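Local atomic coordinates of flap endonuclease 1 (Desulfurococcus amylolyticus, PDB entry 3ORY), a protein that probably cleaves branched DNA structures as a structure-specific nuclease of the XPG family, removing 5' flaps of the kind formed during replication and repair. Residues 164-174 with 296-306; 92-100 with 141-150. All coordinates share one frame; numbering follows the deposited sequence.

Contact 1: residues 164-174 with 296-306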
loop_
_atom_site.group_PDB
_atom_site.type_symbol
_atom_site.label_atom_id
_atom_site.label_comp_id
_atom_site.label_asym_id
_atom_site.label_seq_id
_atom_site.Cartn_x
_atom_site.Cartn_y
_atom_site.Cartn_z
ATOM N N PRO A 164 3.391 16.956 -0.087
ATOM C CA PRO A 164 4.646 17.613 -0.463
ATOM C C PRO A 164 5.805 16.621 -0.619
ATOM O O PRO A 164 6.698 16.842 -1.447
ATOM C CB PRO A 164 4.915 18.570 0.711
ATOM C CG PRO A 164 4.168 18.006 1.864
ATOM C CD PRO A 164 2.923 17.391 1.244
ATOM N N ALA A 165 5.796 15.555 0.179
ATOM C CA ALA A 165 6.864 14.559 0.174
ATOM C C ALA A 165 6.260 13.165 0.289
ATOM O O ALA A 165 5.402 12.823 -0.516
ATOM C CB ALA A 165 7.888 14.853 1.314
ATOM N N GLU A 166 6.664 12.367 1.285
ATOM C CA GLU A 166 6.152 10.991 1.408
ATOM C C GLU A 166 4.625 10.938 1.548
ATOM O O GLU A 166 4.051 11.619 2.412
ATOM C CB GLU A 166 6.777 10.249 2.604
ATOM C CG GLU A 166 8.286 9.992 2.485
ATOM C CD GLU A 166 9.119 11.145 3.040
ATOM O OE1 GLU A 166 8.549 12.220 3.343
ATOM O OE2 GLU A 166 10.344 10.964 3.199
ATOM N N GLY A 167 3.984 10.143 0.684
ATOM C CA GLY A 167 2.544 9.903 0.737
ATOM C C GLY A 167 2.134 9.335 2.083
ATOM O O GLY A 167 1.126 9.762 2.669
ATOM N N GLU A 168 2.923 8.383 2.581
ATOM C CA GLU A 168 2.642 7.731 3.873
ATOM C C GLU A 168 2.693 8.706 5.047
ATOM O O GLU A 168 1.916 8.573 6.000
ATOM C CB GLU A 168 3.611 6.563 4.121
ATOM C CG GLU A 168 3.517 5.431 3.075
ATOM C CD GLU A 168 2.298 4.505 3.272
ATOM O OE1 GLU A 168 1.541 4.669 4.255
ATOM O OE2 GLU A 168 2.093 3.610 2.419
ATOM N N ALA A 169 3.611 9.674 4.977
ATOM C CA ALA A 169 3.733 10.732 6.005
ATOM C C ALA A 169 2.534 11.676 6.015
ATOM O O ALA A 169 2.041 12.055 7.077
ATOM C CB ALA A 169 5.026 11.545 5.769
ATOM N N GLN A 170 2.106 12.095 4.823
ATOM C CA GLN A 170 0.916 12.932 4.684
ATOM C C GLN A 170 -0.338 12.201 5.146
ATOM O O GLN A 170 -1.196 12.802 5.803
ATOM C CB GLN A 170 0.740 13.432 3.241
ATOM C CG GLN A 170 -0.426 14.423 3.060
ATOM C CD GLN A 170 -0.215 15.730 3.801
ATOM O OE1 GLN A 170 0.910 16.225 3.900
ATOM N NE2 GLN A 170 -1.301 16.303 4.323
ATOM N N ALA A 171 -0.442 10.913 4.811
ATOM C CA ALA A 171 -1.551 10.078 5.302
ATOM C C ALA A 171 -1.597 10.098 6.833
ATOM O O ALA A 171 -2.647 10.383 7.419
ATOM C CB ALA A 171 -1.431 8.630 4.781
ATOM N N ALA A 172 -0.455 9.818 7.471
ATOM C CA ALA A 172 -0.343 9.864 8.937
ATOM C C ALA A 172 -0.767 11.215 9.502
ATOM O O ALA A 172 -1.473 11.279 10.515
ATOM C CB ALA A 172 1.090 9.533 9.383
ATOM N N TYR A 173 -0.324 12.295 8.852
ATOM C CA TYR A 173 -0.637 13.651 9.310
ATOM C C TYR A 173 -2.131 13.985 9.224
ATOM O O TYR A 173 -2.684 14.624 10.123
ATOM C CB TYR A 173 0.183 14.692 8.542
ATOM C CG TYR A 173 0.006 16.111 9.057
ATOM C CD1 TYR A 173 0.552 16.509 10.290
ATOM C CD2 TYR A 173 -0.700 17.056 8.312
ATOM C CE1 TYR A 173 0.391 17.825 10.764
ATOM C CE2 TYR A 173 -0.867 18.373 8.779
ATOM C CZ TYR A 173 -0.330 18.742 9.999
ATOM O OH TYR A 173 -0.503 20.034 10.437
ATOM N N ILE A 174 -2.777 13.569 8.138
ATOM C CA ILE A 174 -4.227 13.730 8.002
ATOM C C ILE A 174 -4.987 13.041 9.158
ATOM O O ILE A 174 -5.949 13.604 9.720
ATOM C CB ILE A 174 -4.711 13.247 6.601
ATOM C CG1 ILE A 174 -4.154 14.182 5.513
ATOM C CG2 ILE A 174 -6.242 13.185 6.521
ATOM C CD1 ILE A 174 -4.247 13.614 4.066
ATOM N N TYR A 296 13.820 13.145 11.017
ATOM C CA TYR A 296 12.925 13.447 9.901
ATOM C C TYR A 296 11.596 12.695 10.048
ATOM O O TYR A 296 10.521 13.287 9.918
ATOM C CB TYR A 296 13.557 13.147 8.527
ATOM C CG TYR A 296 12.553 13.423 7.445
ATOM C CD1 TYR A 296 12.297 14.730 7.037
ATOM C CD2 TYR A 296 11.786 12.389 6.890
ATOM C CE1 TYR A 296 11.336 15.005 6.070
ATOM C CE2 TYR A 296 10.815 12.659 5.934
ATOM C CZ TYR A 296 10.602 13.971 5.523
ATOM O OH TYR A 296 9.629 14.271 4.582
ATOM N N PHE A 297 11.666 11.392 10.325
ATOM C CA PHE A 297 10.443 10.610 10.566
ATOM C C PHE A 297 9.580 11.210 11.677
ATOM O O PHE A 297 8.351 11.184 11.595
ATOM C CB PHE A 297 10.768 9.138 10.858
ATOM C CG PHE A 297 10.837 8.275 9.607
ATOM C CD1 PHE A 297 9.792 7.414 9.285
ATOM C CD2 PHE A 297 11.927 8.347 8.748
ATOM C CE1 PHE A 297 9.827 6.626 8.121
ATOM C CE2 PHE A 297 11.985 7.553 7.575
ATOM C CZ PHE A 297 10.925 6.690 7.272
ATOM N N LEU A 298 10.219 11.775 12.695
ATOM C CA LEU A 298 9.492 12.450 13.777
ATOM C C LEU A 298 8.811 13.729 13.316
ATOM O O LEU A 298 7.766 14.072 13.834
ATOM C CB LEU A 298 10.412 12.763 14.972
ATOM C CG LEU A 298 10.905 11.579 15.820
ATOM C CD1 LEU A 298 12.005 12.039 16.777
ATOM C CD2 LEU A 298 9.745 10.947 16.583
ATOM N N GLN A 299 9.419 14.449 12.374
ATOM C CA GLN A 299 8.839 15.698 11.877
ATOM C C GLN A 299 8.962 15.777 10.362
ATOM O O GLN A 299 9.776 16.553 9.848
ATOM C CB GLN A 299 9.522 16.909 12.511
ATOM C CG GLN A 299 9.425 16.930 14.021
ATOM C CD GLN A 299 9.637 18.299 14.590
ATOM O OE1 GLN A 299 8.712 19.117 14.623
ATOM N NE2 GLN A 299 10.859 18.567 15.053
ATOM N N PRO A 300 8.168 14.961 9.642
ATOM C CA PRO A 300 8.302 14.873 8.186
ATOM C C PRO A 300 7.686 16.076 7.495
ATOM O O PRO A 300 6.946 16.852 8.121
ATOM C CB PRO A 300 7.522 13.602 7.837
ATOM C CG PRO A 300 6.481 13.512 8.901
ATOM C CD PRO A 300 7.124 14.044 10.152
ATOM N N GLN A 301 8.017 16.246 6.219
ATOM C CA GLN A 301 7.438 17.320 5.440
ATOM C C GLN A 301 6.016 16.927 5.051
ATOM O O GLN A 301 5.817 16.019 4.251
ATOM C CB GLN A 301 8.281 17.619 4.192
ATOM C CG GLN A 301 7.913 18.957 3.530
ATOM C CD GLN A 301 8.208 20.141 4.437
ATOM O OE1 GLN A 301 9.285 20.238 5.035
ATOM N NE2 GLN A 301 7.250 21.018 4.573
ATOM N N VAL A 302 5.044 17.626 5.627
ATOM C CA VAL A 302 3.608 17.375 5.442
ATOM C C VAL A 302 2.904 18.736 5.348
ATOM O O VAL A 302 3.493 19.760 5.684
ATOM C CB VAL A 302 3.003 16.551 6.626
ATOM C CG1 VAL A 302 3.516 15.093 6.606
ATOM C CG2 VAL A 302 3.298 17.221 7.989
ATOM N N THR A 303 1.655 18.761 4.911
ATOM C CA THR A 303 0.982 20.043 4.688
ATOM C C THR A 303 -0.404 20.120 5.301
ATOM O O THR A 303 -1.101 19.112 5.420
ATOM C CB THR A 303 0.891 20.399 3.170
ATOM O OG1 THR A 303 0.324 21.710 3.022
ATOM C CG2 THR A 303 0.003 19.387 2.390
ATOM N N ASP A 304 -0.788 21.341 5.669
ATOM C CA ASP A 304 -2.157 21.674 6.070
ATOM C C ASP A 304 -2.995 22.089 4.883
ATOM O O ASP A 304 -4.195 22.333 5.025
ATOM C CB ASP A 304 -2.140 22.858 7.043
ATOM C CG ASP A 304 -1.641 22.480 8.396
ATOM O OD1 ASP A 304 -1.996 21.386 8.872
ATOM O OD2 ASP A 304 -0.897 23.286 8.987
ATOM N N ASN A 305 -2.351 22.198 3.722
ATOM C CA ASN A 305 -2.974 22.723 2.515
ATOM C C ASN A 305 -3.713 21.627 1.740
ATOM O O ASN A 305 -3.262 21.181 0.688
ATOM C CB ASN A 305 -1.911 23.425 1.645
ATOM C CG ASN A 305 -2.476 23.986 0.348
ATOM O OD1 ASN A 305 -3.627 24.412 0.297
ATOM N ND2 ASN A 305 -1.654 23.996 -0.709
ATOM N N TYR A 306 -4.832 21.179 2.298
ATOM C CA TYR A 306 -5.694 20.195 1.661
ATOM C C TYR A 306 -7.108 20.429 2.147
ATOM O O TYR A 306 -7.313 20.974 3.229
ATOM C CB TYR A 306 -5.262 18.750 1.978
ATOM C CG TYR A 306 -5.295 18.376 3.455
ATOM C CD1 TYR A 306 -6.482 17.977 4.075
ATOM C CD2 TYR A 306 -4.127 18.415 4.228
ATOM C CE1 TYR A 306 -6.511 17.647 5.441
ATOM C CE2 TYR A 306 -4.143 18.079 5.580
ATOM C CZ TYR A 306 -5.334 17.698 6.178
ATOM O OH TYR A 306 -5.329 17.375 7.511
HETATM O O HOH W 1 4.288 14.483 2.574
#
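Gln170 and Thr303 make a paired amide-to-backbone grip where an extended loop runs along the first turns of a helix. Gln170 OE1 accepts from Thr303 N at 2.8 Å, and Gln170 NE2 donates to Thr303 O at 3.0 Å. Each carbonyl oxygen is met in its own plane, on a lone pair, and the NE2 bond lies within 9° of the amide plane, so the two bonds fix the rotation of the amide. A glutamine suits the place because one group serves both the N-H and the C=O of Thr303.

Two tyrosine hydroxyls supply the other direct polar links. Tyr296 OH donates to the syn lone pair of Glu166 OE1 over 2.6 Å while accepting from Gln301 N, which ties the loop to the residue at the helix N-cap. Tyr173 OH reaches Asp304 OD1 at 2.6 Å, tilted from the carboxylate plane. A water accepts from Ala165 N and donates to Glu166 O and Gln301 O.

Apolar contacts fill the space between these bonds. With its CG anti to the backbone N (chi1 -174°), Tyr173 presents one face of its ring to Val302, whose CG2 lies over it, 3.8 Å from the ring centroid, in a CH-pi contact. The other branch, CG1, packs on Ala169 CB, small enough to let the loop close in. Farther along, Ile174 CG1 lies over a face of the Tyr306 ring, whose hydroxyl is bonded to Asp179.

The extended chain leaving helix 290-298 is thus fastened to helix 167-176 of the XPG I-region, partly by side-chain-to-backbone bonds, while Gln170 and Ala171 also touch Val92 of strand 88-93, and Phe297 packs on helices 189-192 and 237-247.

Contact 2: residues 92-100 with 141-150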
loop_
_atom_site.group_PDB
_atom_site.type_symbol
_atom_site.label_atom_id
_atom_site.label_comp_id
_atom_site.label_asym_id
_atom_site.label_seq_id
_atom_site.Cartn_x
_atom_site.Cartn_y
_atom_site.Cartn_z
ATOM N N VAL A 92 -3.951 9.656 -1.162
ATOM C CA VAL A 92 -2.883 10.629 -1.018
ATOM C C VAL A 92 -1.714 10.214 -1.903
ATOM O O VAL A 92 -1.270 9.064 -1.859
ATOM C CB VAL A 92 -2.451 10.832 0.465
ATOM C CG1 VAL A 92 -2.079 9.510 1.137
ATOM C CG2 VAL A 92 -1.314 11.874 0.569
ATOM N N PHE A 93 -1.228 11.151 -2.714
ATOM C CA PHE A 93 -0.149 10.858 -3.640
ATOM C C PHE A 93 1.128 11.581 -3.266
ATOM O O PHE A 93 1.100 12.742 -2.836
ATOM C CB PHE A 93 -0.571 11.191 -5.079
ATOM C CG PHE A 93 -1.601 10.245 -5.628
ATOM C CD1 PHE A 93 -1.234 8.992 -6.092
ATOM C CD2 PHE A 93 -2.943 10.611 -5.677
ATOM C CE1 PHE A 93 -2.200 8.095 -6.610
ATOM C CE2 PHE A 93 -3.916 9.733 -6.173
ATOM C CZ PHE A 93 -3.538 8.468 -6.641
ATOM N N ASP A 94 2.239 10.872 -3.462
ATOM C CA ASP A 94 3.580 11.284 -3.068
ATOM C C ASP A 94 3.978 12.541 -3.818
ATOM O O ASP A 94 3.511 12.779 -4.935
ATOM C CB ASP A 94 4.561 10.145 -3.411
ATOM C CG ASP A 94 5.803 10.148 -2.538
ATOM O OD1 ASP A 94 5.822 9.401 -1.538
ATOM O OD2 ASP A 94 6.764 10.893 -2.852
ATOM N N GLY A 95 4.844 13.338 -3.200
ATOM C CA GLY A 95 5.395 14.530 -3.834
ATOM C C GLY A 95 6.407 14.210 -4.923
ATOM O O GLY A 95 6.717 15.063 -5.749
ATOM N N LYS A 96 6.909 12.983 -4.932
ATOM C CA LYS A 96 7.883 12.557 -5.943
ATOM C C LYS A 96 7.277 11.533 -6.894
ATOM O O LYS A 96 6.422 10.744 -6.490
ATOM C CB LYS A 96 9.144 11.975 -5.275
ATOM C CG LYS A 96 9.994 13.006 -4.499
ATOM C CD LYS A 96 10.347 14.198 -5.390
ATOM C CE LYS A 96 10.908 15.367 -4.578
ATOM N NZ LYS A 96 12.159 14.962 -3.865
ATOM N N PRO A 97 7.726 11.532 -8.171
ATOM C CA PRO A 97 7.250 10.482 -9.078
ATOM C C PRO A 97 7.720 9.098 -8.616
ATOM O O PRO A 97 8.753 8.992 -7.942
ATOM C CB PRO A 97 7.852 10.864 -10.448
ATOM C CG PRO A 97 8.821 11.946 -10.204
ATOM C CD PRO A 97 8.589 12.522 -8.841
ATOM N N PRO A 98 6.967 8.038 -8.960
ATOM C CA PRO A 98 7.284 6.708 -8.450
ATOM C C PRO A 98 8.643 6.211 -8.940
ATOM O O PRO A 98 9.286 5.402 -8.248
ATOM C CB PRO A 98 6.139 5.841 -8.993
ATOM C CG PRO A 98 5.668 6.585 -10.221
ATOM C CD PRO A 98 5.797 8.024 -9.850
ATOM N N GLU A 99 9.098 6.716 -10.093
ATOM C CA GLU A 99 10.443 6.387 -10.600
ATOM C C GLU A 99 11.557 6.860 -9.679
ATOM O O GLU A 99 12.695 6.416 -9.813
ATOM C CB GLU A 99 10.685 6.967 -12.002
ATOM C CG GLU A 99 9.735 6.420 -13.078
ATOM C CD GLU A 99 8.469 7.252 -13.212
ATOM O OE1 GLU A 99 8.119 7.989 -12.258
ATOM O OE2 GLU A 99 7.823 7.181 -14.278
ATOM N N LEU A 100 11.242 7.757 -8.746
ATOM C CA LEU A 100 12.270 8.334 -7.892
ATOM C C LEU A 100 12.045 7.995 -6.422
ATOM O O LEU A 100 12.572 8.668 -5.544
ATOM C CB LEU A 100 12.351 9.856 -8.106
ATOM C CG LEU A 100 12.620 10.304 -9.549
ATOM C CD1 LEU A 100 12.603 11.829 -9.636
ATOM C CD2 LEU A 100 13.949 9.728 -10.075
ATOM N N LEU A 141 5.486 0.939 -11.598
ATOM C CA LEU A 141 4.567 2.080 -11.540
ATOM C C LEU A 141 5.266 3.298 -12.129
ATOM O O LEU A 141 6.327 3.689 -11.656
ATOM C CB LEU A 141 4.131 2.366 -10.096
ATOM C CG LEU A 141 3.149 3.530 -9.897
ATOM C CD1 LEU A 141 1.821 3.236 -10.614
ATOM C CD2 LEU A 141 2.931 3.787 -8.410
ATOM N N THR A 142 4.668 3.897 -13.156
ATOM C CA THR A 142 5.248 5.078 -13.795
ATOM C C THR A 142 4.438 6.333 -13.482
ATOM O O THR A 142 3.290 6.256 -13.047
ATOM C CB THR A 142 5.290 4.946 -15.322
ATOM O OG1 THR A 142 3.963 5.111 -15.830
ATOM C CG2 THR A 142 5.864 3.584 -15.759
ATOM N N GLU A 143 5.050 7.486 -13.718
ATOM C CA GLU A 143 4.381 8.772 -13.547
ATOM C C GLU A 143 3.102 8.898 -14.401
ATOM O O GLU A 143 2.100 9.426 -13.932
ATOM C CB GLU A 143 5.387 9.917 -13.802
ATOM C CG GLU A 143 4.821 11.350 -13.708
ATOM C CD GLU A 143 4.165 11.681 -12.366
ATOM O OE1 GLU A 143 4.453 11.020 -11.328
ATOM O OE2 GLU A 143 3.334 12.617 -12.365
ATOM N N GLU A 144 3.129 8.392 -15.638
ATOM C CA GLU A 144 1.935 8.396 -16.494
ATOM C C GLU A 144 0.784 7.585 -15.881
ATOM O O GLU A 144 -0.377 8.009 -15.936
ATOM C CB GLU A 144 2.257 7.906 -17.928
ATOM C CG GLU A 144 1.013 7.651 -18.816
ATOM C CD GLU A 144 1.347 7.208 -20.252
ATOM O OE1 GLU A 144 2.469 6.715 -20.506
ATOM O OE2 GLU A 144 0.476 7.350 -21.139
ATOM N N MET A 145 1.098 6.436 -15.282
ATOM C CA MET A 145 0.074 5.627 -14.613
ATOM C C MET A 145 -0.511 6.359 -13.393
ATOM O O MET A 145 -1.714 6.272 -13.127
ATOM C CB MET A 145 0.633 4.268 -14.205
ATOM C CG MET A 145 1.035 3.394 -15.400
ATOM S SD MET A 145 2.276 2.138 -14.984
ATOM C CE MET A 145 1.350 1.138 -13.857
ATOM N N VAL A 146 0.345 7.094 -12.677
ATOM C CA VAL A 146 -0.104 7.922 -11.551
ATOM C C VAL A 146 -1.038 9.039 -12.047
ATOM O O VAL A 146 -2.102 9.274 -11.472
ATOM C CB VAL A 146 1.097 8.490 -10.743
ATOM C CG1 VAL A 146 0.628 9.519 -9.697
ATOM C CG2 VAL A 146 1.871 7.337 -10.070
ATOM N N ARG A 147 -0.629 9.718 -13.115
ATOM C CA ARG A 147 -1.466 10.735 -13.748
ATOM C C ARG A 147 -2.842 10.174 -14.113
ATOM O O ARG A 147 -3.856 10.792 -13.805
ATOM C CB ARG A 147 -0.761 11.286 -14.996
ATOM C CG ARG A 147 -1.535 12.321 -15.804
ATOM C CD ARG A 147 -0.584 13.079 -16.764
ATOM N NE ARG A 147 0.519 13.725 -16.030
ATOM C CZ ARG A 147 1.807 13.376 -16.111
ATOM N NH1 ARG A 147 2.192 12.386 -16.917
ATOM N NH2 ARG A 147 2.717 14.030 -15.389
ATOM N N ASP A 148 -2.874 9.013 -14.766
ATOM C CA ASP A 148 -4.148 8.383 -15.144
ATOM C C ASP A 148 -4.999 8.017 -13.936
ATOM O O ASP A 148 -6.221 8.185 -13.959
ATOM C CB ASP A 148 -3.915 7.158 -16.041
ATOM C CG ASP A 148 -3.353 7.541 -17.413
ATOM O OD1 ASP A 148 -3.486 8.724 -17.804
ATOM O OD2 ASP A 148 -2.758 6.672 -18.085
ATOM N N ALA A 149 -4.347 7.537 -12.876
ATOM C CA ALA A 149 -5.031 7.204 -11.629
ATOM C C ALA A 149 -5.708 8.434 -11.024
ATOM O O ALA A 149 -6.862 8.361 -10.587
ATOM C CB ALA A 149 -4.050 6.581 -10.617
ATOM N N LYS A 150 -4.988 9.555 -11.008
ATOM C CA LYS A 150 -5.546 10.818 -10.526
ATOM C C LYS A 150 -6.743 11.244 -11.391
ATOM O O LYS A 150 -7.775 11.632 -10.854
ATOM C CB LYS A 150 -4.482 11.920 -10.494
ATOM C CG LYS A 150 -3.425 11.736 -9.396
ATOM C CD LYS A 150 -2.249 12.701 -9.583
ATOM C CE LYS A 150 -1.252 12.515 -8.443
ATOM N NZ LYS A 150 -0.052 13.389 -8.624
HETATM O O HOH W 2 2.093 11.906 -7.180
#
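Lys150 reaches across the Phe93 ring from the middle of helix 143-156, back toward its N-terminal end. From CB the chain runs extended; CG comes first, over one face of the ring, 4.1 Å from its centroid and 24° off the normal, a CH-pi contact. CE then passes 3.6 Å from Phe93 CG, at the root of the ring. At the tip, NZ donates to a water 3.0 Å away, which in turn donates to Asp94 O, and it is also hydrogen-bonded to Gln162. Lysine suits this edge of the core because its methylenes cover an aromatic face while the ammonium reaches polar partners. Val146 CG1 and Ala149 CB lie obliquely to the same ring and add apolar contacts.

Pro98 wedges against the start of the helix. Its CG stands 3.3 Å from Leu141 O and 3.9 Å from Val146 CG2, and its CB packs on Leu141 CD2. The rigid ring offers an apolar surface without a backbone N-H needing a partner.

Glu99 binds the first N-H of the helix. Its chain bends at chi2 (90°), bringing OE2 within 2.8 Å of Glu143 N, a nearly straight bond (167°) that meets the oxygen on the syn side, well out of the carboxylate plane. An acidic group here would probably also interact favourably with the helix dipole. Thr142, the N-cap residue, forms a capping box with Met145: Thr142 OG1 accepts from Met145 N, and Thr142 N returns a weak bond to Met145 SD.

The loop ending a central strand of the XPG N-terminal region thus packs on a helix start. Strand 88-93, paired with strands 37-41 and 160-162, sets Phe93 against this helix. Tyr43 of helix 42-52 touches both Pro98 and Val146, and helix 70-84 packs on Met145, Asp148 and Ala149.

Contact 2 closes before contact 1 opens along the chain, and their centres lie about 17 Å apart, yet they meet directly at the turn after strand 88-93. Ala165 O is 2.8 Å from Gly95 N, and Gly167 N is 3.0 Å from Asp94 OD1, both probable hydrogen bonds. Asp94 therefore joins the loop of contact 2 to the start of helix 167-176, and it also pairs with Lys101. One residue along that helix, Glu168, which takes no part in contact 1, has its OE2 close to Asp41 and Asp187, with a phosphate ion nearby; such a cluster of acids is consistent with the metal-binding active site of FEN1-family nucleases.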